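Local coordinates for variant surface glycoprotein MITat 1.13 (Trypanosoma brucei, PDB 6Z8H) that probably forms the surface coat of the parasite, one of many antigenically distinct variants that let it evade the host immune response, at residues G142-L145 with T150-R153; L197-A202 with A237-A242; C201-G204 with S208-C211. All coordinates share one frame; numbering follows the deposited sequence.

Interaction 1. Residues G142-L145 with T150-R153; sequences GTDL and TKFR
The flat group here is the carboxylate of Asp144, and the ammonium group of Lys151 meets it at one oxygen. Lys151 NZ lies 2.8 Å from Asp144 OD1, nearly in line with the CG-OD1 bond, in a hydrogen-bonded salt bridge. It sits beyond the end of that oxygen and not over a face of the group. OD1 also takes a weak hydrogen bond from Arg146 N. The two side chains cross at about a right angle. The lysine chain is extended beyond CG, which carries its charge across the gap between backbones whose nearest CA atoms, of Leu145 and Lys151, are 9.9 Å apart. Asp144 CG lies between its own N and carbonyl carbon (chi1 54°), and this turns the carboxylate toward NZ. Water 1 forms a second link: it accepts from Lys151 NZ at 3.2 Å and from Thr143 N at 2.9 Å. NZ also donates hydrogen bonds to the carbonyls of Phe140, its strongest polar partner, and Arg146. With three N-H for four acceptors, some bonds must be shared. This grip probably helps fix the hairpin loop between strands 135-139 and 152-155. The acceptors would favour the charged lysine, and the lysine the charged aspartate.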
ATOM      1  N   GLY A 142      37.032  33.636  33.159  1.00 41.54           N
ATOM      2  CA  GLY A 142      37.894  34.775  33.425  1.00 41.49           C
ATOM      3  C   GLY A 142      38.761  34.666  34.663  1.00 42.38           C
ATOM      4  O   GLY A 142      39.598  35.551  34.891  1.00 43.80           O
ATOM      5  N   THR A 143      38.583  33.634  35.476  1.00 43.19           N
ATOM      6  CA  THR A 143      39.358  33.461  36.695  1.00 43.01           C
ATOM      7  C   THR A 143      40.398  32.361  36.593  1.00 42.77           C
ATOM      8  O   THR A 143      41.538  32.557  37.037  1.00 43.74           O
ATOM      9  CB  THR A 143      38.417  33.167  37.868  1.00 43.68           C
ATOM     10  OG1 THR A 143      37.522  34.274  38.051  1.00 44.41           O
ATOM     11  CG2 THR A 143      39.208  32.941  39.148  1.00 44.45           C
ATOM     12  N   ASP A 144      40.038  31.212  36.016  1.00 41.08           N
ATOM     13  CA  ASP A 144      40.977  30.107  35.891  1.00 39.92           C
ATOM     14  C   ASP A 144      40.532  29.204  34.744  1.00 37.25           C
ATOM     15  O   ASP A 144      39.493  29.425  34.110  1.00 37.77           O
ATOM     16  CB  ASP A 144      41.097  29.318  37.201  1.00 41.78           C
ATOM     17  CG  ASP A 144      39.749  28.830  37.729  1.00 44.86           C
ATOM     18  OD1 ASP A 144      38.830  28.550  36.926  1.00 45.35           O
ATOM     19  OD2 ASP A 144      39.594  28.739  38.966  1.00 47.54           O
ATOM     20  N   LEU A 145      41.346  28.181  34.480  1.00 39.07           N
ATOM     21  CA  LEU A 145      41.053  27.180  33.455  1.00 38.79           C
ATOM     22  C   LEU A 145      40.549  25.870  34.056  1.00 37.95           C
ATOM     23  O   LEU A 145      40.537  24.838  33.366  1.00 39.25           O
ATOM     24  CB  LEU A 145      42.287  26.908  32.589  1.00 40.71           C
ATOM     25  CG  LEU A 145      42.761  27.907  31.523  1.00 42.60           C
ATOM     26  CD1 LEU A 145      41.806  27.909  30.343  1.00 41.55           C
ATOM     27  CD2 LEU A 145      42.972  29.319  32.065  1.00 43.28           C
ATOM     28  N   THR A 150      29.281  24.054  35.036  1.00 23.35           N
ATOM     29  CA  THR A 150      28.758  25.408  34.993  1.00 25.85           C
ATOM     30  C   THR A 150      29.470  26.300  33.981  1.00 26.57           C
ATOM     31  O   THR A 150      28.973  27.394  33.693  1.00 25.68           O
ATOM     32  CB  THR A 150      28.819  26.028  36.390  1.00 26.37           C
ATOM     33  OG1 THR A 150      30.167  26.318  36.740  1.00 26.86           O
ATOM     34  CG2 THR A 150      28.265  25.097  37.452  1.00 27.46           C
ATOM     35  N   LYS A 151      30.617  25.889  33.454  1.00 26.73           N
ATOM     36  CA  LYS A 151      31.273  26.656  32.404  1.00 28.03           C
ATOM     37  C   LYS A 151      30.804  26.274  31.008  1.00 28.57           C
ATOM     38  O   LYS A 151      31.206  26.915  30.028  1.00 29.38           O
ATOM     39  CB  LYS A 151      32.793  26.534  32.518  1.00 28.46           C
ATOM     40  CG  LYS A 151      33.345  27.131  33.829  1.00 29.91           C
ATOM     41  CD  LYS A 151      34.852  27.214  33.850  1.00 30.56           C
ATOM     42  CE  LYS A 151      35.398  27.842  35.140  1.00 32.07           C
ATOM     43  NZ  LYS A 151      36.857  28.038  35.052  1.00 33.38           N
ATOM     44  N   PHE A 152      29.929  25.275  30.899  1.00 28.50           N
ATOM     45  CA  PHE A 152      29.279  24.942  29.630  1.00 29.09           C
ATOM     46  C   PHE A 152      28.014  25.776  29.553  1.00 33.18           C
ATOM     47  O   PHE A 152      26.973  25.412  30.103  1.00 34.52           O
ATOM     48  CB  PHE A 152      28.931  23.468  29.563  1.00 27.35           C
ATOM     49  CG  PHE A 152      30.110  22.573  29.375  1.00 26.68           C
ATOM     50  CD1 PHE A 152      30.975  22.290  30.428  1.00 26.70           C
ATOM     51  CD2 PHE A 152      30.383  22.038  28.131  1.00 26.02           C
ATOM     52  CE1 PHE A 152      32.037  21.430  30.234  1.00 27.67           C
ATOM     53  CE2 PHE A 152      31.433  21.191  27.943  1.00 26.38           C
ATOM     54  CZ  PHE A 152      32.267  20.895  28.974  1.00 26.55           C
ATOM     55  N   ARG A 153      28.104  26.934  28.903  1.00 37.17           N
ATOM     56  CA  ARG A 153      26.920  27.780  28.873  1.00 41.42           C
ATOM     57  C   ARG A 153      25.984  27.386  27.738  1.00 41.98           C
ATOM     58  O   ARG A 153      24.758  27.407  27.900  1.00 45.66           O
ATOM     59  CB  ARG A 153      27.278  29.254  28.784  1.00 43.85           C
ATOM     60  CG  ARG A 153      26.103  30.117  29.218  1.00 45.66           C
ATOM     61  CD  ARG A 153      26.382  31.582  29.049  1.00 46.30           C
ATOM     62  NE  ARG A 153      26.069  32.073  27.713  1.00 47.36           N
ATOM     63  CZ  ARG A 153      24.844  32.375  27.291  1.00 48.55           C
ATOM     64  NH1 ARG A 153      23.802  32.210  28.092  1.00 48.95           N
ATOM     65  NH2 ARG A 153      24.665  32.834  26.060  1.00 48.90           N
TER
HETATM   66  O   HOH W   1      37.063  31.194  35.589  1.00 31.75           O

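Interaction 2. Residues L197-A202 with A237-A242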
ATOM      1  N   LEU A 197      32.168  19.152  11.821  1.00 28.61           N
ATOM      2  CA  LEU A 197      32.583  19.605  13.132  1.00 29.81           C
ATOM      3  C   LEU A 197      32.867  21.094  12.987  1.00 30.65           C
ATOM      4  O   LEU A 197      33.814  21.477  12.282  1.00 31.27           O
ATOM      5  CB  LEU A 197      33.827  18.840  13.553  1.00 31.64           C
ATOM      6  CG  LEU A 197      34.571  19.407  14.758  1.00 35.26           C
ATOM      7  CD1 LEU A 197      33.669  19.556  15.975  1.00 36.89           C
ATOM      8  CD2 LEU A 197      35.776  18.524  15.079  1.00 35.94           C
ATOM      9  N   ASP A 198      31.955  21.926  13.502  1.00 30.59           N
ATOM     10  CA  ASP A 198      32.118  23.380  13.511  1.00 30.52           C
ATOM     11  C   ASP A 198      32.841  23.790  14.787  1.00 30.81           C
ATOM     12  O   ASP A 198      32.542  23.295  15.879  1.00 31.98           O
ATOM     13  CB  ASP A 198      30.766  24.098  13.449  1.00 32.87           C
ATOM     14  CG  ASP A 198      30.059  23.910  12.115  1.00 34.73           C
ATOM     15  OD1 ASP A 198      30.740  23.860  11.056  1.00 36.47           O
ATOM     16  OD2 ASP A 198      28.813  23.825  12.144  1.00 35.78           O
ATOM     17  N   ALA A 199      33.818  24.693  14.648  1.00 31.17           N
ATOM     18  CA  ALA A 199      34.629  25.093  15.789  1.00 32.45           C
ATOM     19  C   ALA A 199      34.800  26.598  15.808  1.00 33.08           C
ATOM     20  O   ALA A 199      34.901  27.239  14.758  1.00 34.47           O
ATOM     21  CB  ALA A 199      35.989  24.399  15.750  1.00 33.14           C
ATOM     22  N   THR A 200      34.760  27.149  17.020  1.00 33.80           N
ATOM     23  CA  THR A 200      35.062  28.560  17.280  1.00 33.29           C
ATOM     24  C   THR A 200      35.871  28.647  18.567  1.00 32.94           C
ATOM     25  O   THR A 200      35.461  28.082  19.587  1.00 34.20           O
ATOM     26  CB  THR A 200      33.775  29.379  17.480  1.00 34.95           C
ATOM     27  OG1 THR A 200      32.840  29.083  16.419  1.00 36.26           O
ATOM     28  CG2 THR A 200      34.054  30.869  17.539  1.00 36.01           C
ATOM     29  N   CYS A 201      37.002  29.361  18.523  1.00 35.47           N
ATOM     30  CA  CYS A 201      37.836  29.588  19.698  1.00 38.39           C
ATOM     31  C   CYS A 201      38.150  31.065  19.848  1.00 38.99           C
ATOM     32  O   CYS A 201      38.201  31.855  18.896  1.00 40.66           O
ATOM     33  CB  CYS A 201      39.091  28.712  19.679  1.00 41.51           C
ATOM     34  SG  CYS A 201      40.126  28.737  21.197  1.00 46.09           S
ATOM     35  N   ALA A 202      38.313  31.450  21.075  1.00 39.74           N
ATOM     36  CA  ALA A 202      38.593  32.859  21.273  1.00 38.04           C
ATOM     37  C   ALA A 202      39.299  32.943  22.598  1.00 39.44           C
ATOM     38  O   ALA A 202      38.692  32.607  23.612  1.00 41.14           O
ATOM     39  CB  ALA A 202      37.297  33.652  21.306  1.00 40.27           C
ATOM     40  N   ALA A 237      41.916  26.150   6.731  1.00 40.69           N
ATOM     41  CA  ALA A 237      42.920  27.060   6.190  1.00 43.43           C
ATOM     42  C   ALA A 237      42.653  28.497   6.628  1.00 44.18           C
ATOM     43  O   ALA A 237      43.569  29.209   7.062  1.00 46.28           O
ATOM     44  CB  ALA A 237      42.938  26.947   4.664  1.00 44.43           C
ATOM     45  N   THR A 238      41.405  28.953   6.495  1.00 42.80           N
ATOM     46  CA  THR A 238      41.053  30.286   6.974  1.00 41.74           C
ATOM     47  C   THR A 238      40.885  30.294   8.490  1.00 40.26           C
ATOM     48  O   THR A 238      41.226  31.281   9.156  1.00 39.77           O
ATOM     49  CB  THR A 238      39.768  30.766   6.287  1.00 45.08           C
ATOM     50  OG1 THR A 238      38.857  29.669   6.128  1.00 47.13           O
ATOM     51  CG2 THR A 238      40.089  31.359   4.924  1.00 46.26           C
ATOM     52  N   TRP A 239      40.357  29.200   9.051  1.00 38.91           N
ATOM     53  CA  TRP A 239      40.066  29.157  10.482  1.00 38.55           C
ATOM     54  C   TRP A 239      41.338  29.289  11.316  1.00 38.96           C
ATOM     55  O   TRP A 239      41.334  29.923  12.385  1.00 39.01           O
ATOM     56  CB  TRP A 239      39.347  27.839  10.810  1.00 37.52           C
ATOM     57  CG  TRP A 239      38.822  27.786  12.201  1.00 37.64           C
ATOM     58  CD1 TRP A 239      37.777  28.496  12.700  1.00 38.59           C
ATOM     59  CD2 TRP A 239      39.305  26.968  13.268  1.00 37.23           C
ATOM     60  NE1 TRP A 239      37.615  28.210  14.032  1.00 38.83           N
ATOM     61  CE2 TRP A 239      38.525  27.256  14.395  1.00 36.67           C
ATOM     62  CE3 TRP A 239      40.333  26.030  13.382  1.00 38.20           C
ATOM     63  CZ2 TRP A 239      38.735  26.634  15.633  1.00 37.72           C
ATOM     64  CZ3 TRP A 239      40.553  25.423  14.604  1.00 38.70           C
ATOM     65  CH2 TRP A 239      39.750  25.730  15.722  1.00 38.94           C
ATOM     66  N   ASN A 240      42.443  28.721  10.830  1.00 41.03           N
ATOM     67  CA  ASN A 240      43.678  28.701  11.612  1.00 41.08           C
ATOM     68  C   ASN A 240      44.328  30.081  11.760  1.00 38.60           C
ATOM     69  O   ASN A 240      45.197  30.272  12.623  1.00 39.05           O
ATOM     70  CB  ASN A 240      44.669  27.719  10.986  1.00 42.44           C
ATOM     71  CG  ASN A 240      44.186  26.309  11.045  1.00 40.57           C
ATOM     72  OD1 ASN A 240      43.229  26.027  11.736  1.00 39.40           O
ATOM     73  ND2 ASN A 240      44.848  25.409  10.331  1.00 41.95           N
ATOM     74  N   ALA A 241      43.956  31.041  10.925  1.00 37.34           N
ATOM     75  CA  ALA A 241      44.423  32.411  11.066  1.00 37.42           C
ATOM     76  C   ALA A 241      43.356  33.323  11.649  1.00 36.42           C
ATOM     77  O   ALA A 241      43.633  34.507  11.898  1.00 39.44           O
ATOM     78  CB  ALA A 241      44.914  32.958   9.721  1.00 38.79           C
ATOM     79  N   ALA A 242      42.155  32.789  11.910  1.00 36.75           N
ATOM     80  CA  ALA A 242      41.050  33.584  12.413  1.00 38.87           C
ATOM     81  C   ALA A 242      40.063  32.647  13.098  1.00 39.95           C
ATOM     82  O   ALA A 242      38.949  32.466  12.604  1.00 39.76           O
ATOM     83  CB  ALA A 242      40.370  34.337  11.255  1.00 39.82           C
TER
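Ala199 of strand 194-202 meets the indole of Trp239, and this pair makes up most of the contact. The apolar part is the methyl of Ala199 against the benzene side of the ring. Ala199 CB is 3.5 Å from Trp239 CZ2 and 4.0 Å from CH2. Trp239 CG stands anti to the backbone N (chi1 -171°), which sends the indole from helix 236-239 toward the strand. Ile249 of the neighbouring strand 247-253 packs on both Ala199 and Trp239, and Leu224 of strand 221-229 adds to the surroundings of Ala199.

The polar approach is made by the pyrrole nitrogen. Trp239 NE1 comes within 3.0 Å of Ala199 O, and the oxygen lies oblique to the ring. Thr200 CA lies at the ring edge, near its plane, 4.1 Å from NE1.

The backbone contribution is internal to each segment or made to neighbours. Ala199 pairs with Arg247 and Thr200 with Thr223, as in a strand within an antiparallel sheet. After the tryptophan the chain makes a type I beta turn from Trp239 to Ala242, in which Ala242 N bonds Trp239 O at 3.0 Å.

The contact combines a methyl against the benzene part of the indole with a close approach of its nitrogen to a strand carbonyl. A small residue on the strand lets the large ring come close to the sheet. The buried side chain of Trp239 thus joins the helix and turn to the sheet.

Interaction 3. Residues C201-G204 with S208-C211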
ATOM      1  N   CYS A 201      37.002  29.361  18.523  1.00 35.47           N
ATOM      2  CA  CYS A 201      37.836  29.588  19.698  1.00 38.39           C
ATOM      3  C   CYS A 201      38.150  31.065  19.848  1.00 38.99           C
ATOM      4  O   CYS A 201      38.201  31.855  18.896  1.00 40.66           O
ATOM      5  CB  CYS A 201      39.091  28.712  19.679  1.00 41.51           C
ATOM      6  SG  CYS A 201      40.126  28.737  21.197  1.00 46.09           S
ATOM      7  N   ALA A 202      38.313  31.450  21.075  1.00 39.74           N
ATOM      8  CA  ALA A 202      38.593  32.859  21.273  1.00 38.04           C
ATOM      9  C   ALA A 202      39.299  32.943  22.598  1.00 39.44           C
ATOM     10  O   ALA A 202      38.692  32.607  23.612  1.00 41.14           O
ATOM     11  CB  ALA A 202      37.297  33.652  21.306  1.00 40.27           C
ATOM     12  N   SER A 203      40.548  33.382  22.574  1.00 38.57           N
ATOM     13  CA  SER A 203      41.371  33.535  23.755  1.00 38.58           C
ATOM     14  C   SER A 203      41.630  35.016  23.962  1.00 40.99           C
ATOM     15  O   SER A 203      41.472  35.821  23.037  1.00 42.27           O
ATOM     16  CB  SER A 203      42.676  32.761  23.564  1.00 39.58           C
ATOM     17  OG  SER A 203      43.249  33.087  22.308  1.00 39.54           O
ATOM     18  N   GLY A 204      41.961  35.362  25.198  1.00 43.93           N
ATOM     19  CA  GLY A 204      42.197  36.739  25.578  1.00 45.36           C
ATOM     20  C   GLY A 204      40.955  37.411  26.142  1.00 45.39           C
ATOM     21  O   GLY A 204      39.825  36.927  26.006  1.00 43.81           O
ATOM     22  N   SER A 208      38.484  38.623  21.371  1.00 52.92           N
ATOM     23  CA  SER A 208      38.646  39.241  20.062  1.00 54.00           C
ATOM     24  C   SER A 208      39.823  38.686  19.279  1.00 53.79           C
ATOM     25  O   SER A 208      39.907  38.932  18.073  1.00 55.14           O
ATOM     26  CB  SER A 208      38.816  40.762  20.202  1.00 54.34           C
ATOM     27  OG  SER A 208      39.942  41.087  20.995  1.00 55.22           O
ATOM     28  N   SER A 209      40.710  37.940  19.913  1.00 52.26           N
ATOM     29  CA  SER A 209      41.895  37.427  19.258  1.00 52.79           C
ATOM     30  C   SER A 209      41.635  35.965  18.927  1.00 51.61           C
ATOM     31  O   SER A 209      40.569  35.410  19.230  1.00 51.70           O
ATOM     32  CB  SER A 209      43.155  37.637  20.116  1.00 55.20           C
ATOM     33  OG  SER A 209      43.390  36.527  20.971  1.00 56.42           O
ATOM     34  N   SER A 210      42.624  35.333  18.318  1.00 52.01           N
ATOM     35  CA  SER A 210      42.510  33.956  17.880  1.00 51.45           C
ATOM     36  C   SER A 210      43.445  33.070  18.691  1.00 50.44           C
ATOM     37  O   SER A 210      44.493  33.514  19.157  1.00 49.90           O
ATOM     38  CB  SER A 210      42.828  33.855  16.389  1.00 50.23           C
ATOM     39  OG  SER A 210      43.268  32.562  16.039  1.00 50.56           O
ATOM     40  N   CYS A 211      43.028  31.829  18.893  1.00 50.07           N
ATOM     41  CA  CYS A 211      43.773  30.854  19.678  1.00 48.75           C
ATOM     42  C   CYS A 211      44.883  30.228  18.815  1.00 48.40           C
ATOM     43  O   CYS A 211      45.719  29.451  19.309  1.00 47.09           O
ATOM     44  CB  CYS A 211      42.815  29.759  20.207  1.00 49.37           C
ATOM     45  SG  CYS A 211      41.308  30.369  21.008  1.00 48.95           S
TER
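Cys201 and Cys211 are joined by a disulfide, SG to SG 2.0 Å. Its central torsion of -92° makes it a left-handed bridge with the relaxed, near-perpendicular twist of an ordinary disulfide. The two sulfurs reach it differently: Cys201 SG is anti to its own N, while Cys211 SG lies beside its own N and anti to the carbonyl carbon. Ser203 runs alongside the bridge, with its OG 3.6 Å from Cys211 SG. That hydroxyl bonds to Thr214 O, outside the two segments. Farther along, Ser209 turns its hydroxyl onto Ser203: Ser209 OG donates to Ser203 O at 2.9 Å. The donor stands above the carbonyl plane, 52° out of it, with a C=O...O angle of 127°. Ser209 OG also has a weak bond with Thr214 OG1. Ser203 N, Ser209 N and Ser209 O are buried by the contact and have no partner in the model. Together the disulfide and the serine bond tie the chain leaving strand 194-202 to the loop that follows. Cys201 still belongs to that strand and pairs with Thr243, while Ala202 pairs with His221 at the start of strand 221-229. Leu147 of the second subunit packs on Cys201.

How the interactions relate
All three contacts lie at one end of the elongated chain, their centres 48 to 57 Å from its centre, around a five-stranded antiparallel sheet. Interaction 1 comes first in the chain, at the hairpin leading into strand 152-155, an outermost strand of the sheet within this chain. Interactions 2 and 3 follow and share Cys201 and Ala202 of strand 194-202, with centres about 10 Å apart. They touch where Ala242 N and Ser210 OG lie 4.3 Å apart. Interaction 1 touches neither: its centre is about 20 Å from that of interaction 2 and 15 Å from that of interaction 3. All three reach the second subunit, so sheet, loops and dimer interface meet in this region.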